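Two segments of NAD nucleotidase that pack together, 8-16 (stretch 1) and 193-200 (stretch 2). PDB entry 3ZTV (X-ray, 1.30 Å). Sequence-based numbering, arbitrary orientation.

Stretch 1, residues 8-16: HKAVELSIL
Stretch 2 (193-200) QGINKIIL

No direct hydrogen bond joins these two stretches; the polar link is a single water. Water 1 donates to Lys9 O at 2.6 Å and accepts from Lys197 NZ at 2.9 Å. It bridges a gap of 4.5 Å between Lys9 O and Lys197 NZ, too long for direct bonding.

The stretches run nearly the same way, 14° apart end to end. Their backbones stay well separated. CA-CA distances are 8.9 Å for His8 to Gly194, 9.8 Å for Val11 to Lys197 and 10.0 Å for Ile15 to Ile199. Side chains therefore fill the space between. Residues 11-16 are strand and extended, with Val11 at phi/psi -142/158, Leu13 at -130/145 and Ile15 at -81/128. Alternation in the strand puts Val11, Leu13 and Ile15 on one side, and that side points toward stretch 2. Ile199 and Leu200 are also in strand.

Gly194 sits at phi/psi 78/34, a positive phi that favours glycine. Its O lies 3.3 Å from His8 CE1, at the edge of the imidazole. His8 has chi1 -69° and chi2 -77°. Over one ring face lies Asn196 ND2, 3.6 Å from His8 NE2. Asn196 is at phi/psi -128/15, with chi1 60° and chi2 26°.

Lys197 (phi/psi -130/115) has rotamer m, t, m, m. The bent end of this chain lets NZ donate to Asn196 OD1 at 2.9 Å, within the same stretch. Its aliphatic part also serves the contact: Lys197 CD lies 3.8 Å from Val11 CG2, with Val11 chi1 at -64°.

Further along, the contact is purely apolar. Ile199 (-110/133, rotamer m, m) places CD1 4.4 Å from Leu13 CD1 and 4.3 Å from Ile15 CD1. Leu13 has an off-well chi1 of -103° and chi2 t; Ile15 is m, t. The contact buries 301 Å² in total.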

# COMPACT_ATOMS: atom_id res chain seq x y z
N HIS A 8 6.85 33.07 8.45
CA HIS A 8 5.68 32.56 9.16
C HIS A 8 5.45 33.28 10.48
O HIS A 8 6.39 33.73 11.13
CB HIS A 8 5.84 31.06 9.43
CG HIS A 8 5.78 30.21 8.21
ND1 HIS A 8 4.60 29.91 7.57
CD2 HIS A 8 6.75 29.57 7.52
CE1 HIS A 8 4.85 29.13 6.53
NE2 HIS A 8 6.15 28.91 6.47
N LYS A 9 4.18 33.36 10.87
CA LYS A 9 3.78 33.90 12.16
C LYS A 9 3.06 32.81 12.96
O LYS A 9 2.52 31.87 12.38
CB LYS A 9 2.84 35.09 11.96
CG LYS A 9 2.53 35.88 13.22
CD LYS A 9 3.61 36.91 13.51
CE LYS A 9 3.37 37.61 14.84
NZ LYS A 9 4.43 38.62 15.12
N ALA A 10 3.07 32.94 14.28
CA ALA A 10 2.29 32.05 15.14
C ALA A 10 0.80 32.34 14.96
O ALA A 10 0.41 33.49 14.80
CB ALA A 10 2.70 32.23 16.59
N VAL A 11 -0.02 31.30 14.99
CA VAL A 11 -1.48 31.49 14.95
C VAL A 11 -2.20 30.50 15.84
O VAL A 11 -1.67 29.44 16.16
CB VAL A 11 -2.05 31.35 13.51
CG1 VAL A 11 -1.50 32.44 12.61
CG2 VAL A 11 -1.76 29.97 12.95
N GLU A 12 -3.42 30.85 16.23
CA GLU A 12 -4.23 29.93 17.03
C GLU A 12 -5.51 29.52 16.32
O GLU A 12 -6.06 30.27 15.50
CB GLU A 12 -4.52 30.51 18.42
CG GLU A 12 -4.97 29.46 19.42
CD GLU A 12 -4.96 29.95 20.86
OE1 GLU A 12 -4.22 30.91 21.17
OE2 GLU A 12 -5.71 29.37 21.68
N LEU A 13 -5.95 28.30 16.61
CA LEU A 13 -7.13 27.70 16.00
C LEU A 13 -8.03 27.15 17.09
O LEU A 13 -7.53 26.62 18.09
CB LEU A 13 -6.71 26.53 15.10
CG LEU A 13 -6.64 26.59 13.58
CD1 LEU A 13 -6.36 25.18 13.07
CD2 LEU A 13 -7.93 27.10 12.98
N SER A 14 -9.34 27.24 16.90
CA SER A 14 -10.30 26.66 17.84
C SER A 14 -11.09 25.55 17.15
O SER A 14 -12.08 25.81 16.47
CB SER A 14 -11.23 27.75 18.40
OG SER A 14 -10.46 28.71 19.10
N ILE A 15 -10.64 24.31 17.32
CA ILE A 15 -11.28 23.17 16.67
C ILE A 15 -12.51 22.72 17.47
O ILE A 15 -12.44 22.50 18.67
CB ILE A 15 -10.28 22.01 16.50
CG1 ILE A 15 -9.04 22.51 15.74
CG2 ILE A 15 -10.94 20.84 15.79
CD1 ILE A 15 -7.96 21.49 15.61
N LEU A 16 -13.63 22.60 16.76
CA LEU A 16 -14.90 22.16 17.34
C LEU A 16 -15.39 21.02 16.46
O LEU A 16 -15.50 21.19 15.24
CB LEU A 16 -15.92 23.31 17.32
CG LEU A 16 -15.54 24.52 18.18
CD1 LEU A 16 -16.41 25.73 17.84
CD2 LEU A 16 -15.66 24.18 19.65
N GLN A 193 4.42 24.09 -0.64
CA GLN A 193 3.49 25.20 -0.85
C GLN A 193 3.55 26.18 0.31
O GLN A 193 2.76 27.12 0.38
CB GLN A 193 2.07 24.67 -1.05
CG GLN A 193 1.97 23.72 -2.23
CD GLN A 193 0.62 23.05 -2.33
OE1 GLN A 193 -0.42 23.72 -2.29
NE2 GLN A 193 0.62 21.73 -2.46
N GLY A 194 4.52 25.98 1.20
CA GLY A 194 4.72 26.86 2.34
C GLY A 194 3.73 26.58 3.45
O GLY A 194 3.31 27.50 4.16
N ILE A 195 3.36 25.32 3.61
CA ILE A 195 2.39 24.92 4.62
C ILE A 195 3.06 24.06 5.67
O ILE A 195 3.66 23.04 5.35
CB ILE A 195 1.23 24.16 3.99
CG1 ILE A 195 0.49 25.08 3.03
CG2 ILE A 195 0.30 23.60 5.07
CD1 ILE A 195 -0.56 24.39 2.20
N ASN A 196 2.96 24.48 6.93
CA ASN A 196 3.54 23.71 8.02
C ASN A 196 2.52 23.43 9.13
O ASN A 196 2.90 23.03 10.23
CB ASN A 196 4.80 24.39 8.58
CG ASN A 196 4.53 25.79 9.13
OD1 ASN A 196 3.42 26.10 9.55
ND2 ASN A 196 5.56 26.63 9.14
N LYS A 197 1.25 23.64 8.82
CA LYS A 197 0.15 23.38 9.74
C LYS A 197 -0.87 22.55 8.98
O LYS A 197 -1.46 23.01 8.00
CB LYS A 197 -0.45 24.70 10.21
CG LYS A 197 0.52 25.54 11.03
CD LYS A 197 -0.06 26.91 11.35
CE LYS A 197 0.05 27.86 10.18
NZ LYS A 197 1.47 28.24 9.95
N ILE A 198 -1.05 21.30 9.44
CA ILE A 198 -1.87 20.33 8.71
C ILE A 198 -2.77 19.56 9.67
O ILE A 198 -2.31 19.00 10.68
CB ILE A 198 -0.99 19.35 7.90
CG1 ILE A 198 -0.12 20.14 6.90
CG2 ILE A 198 -1.85 18.34 7.16
CD1 ILE A 198 0.76 19.28 5.99
N ILE A 199 -4.06 19.56 9.34
CA ILE A 199 -5.09 18.85 10.09
C ILE A 199 -5.57 17.68 9.25
O ILE A 199 -5.84 17.84 8.06
CB ILE A 199 -6.32 19.76 10.34
CG1 ILE A 199 -5.90 21.09 10.96
CG2 ILE A 199 -7.38 19.03 11.18
CD1 ILE A 199 -5.23 20.97 12.28
N LEU A 200 -5.67 16.51 9.87
CA LEU A 200 -6.22 15.33 9.19
C LEU A 200 -7.58 15.01 9.82
O LEU A 200 -7.68 14.79 11.03
CB LEU A 200 -5.26 14.16 9.35
CG LEU A 200 -5.64 12.84 8.67
CD1 LEU A 200 -5.62 13.01 7.16
CD2 LEU A 200 -4.69 11.73 9.10
O HOH W 1 2.02 29.34 12.62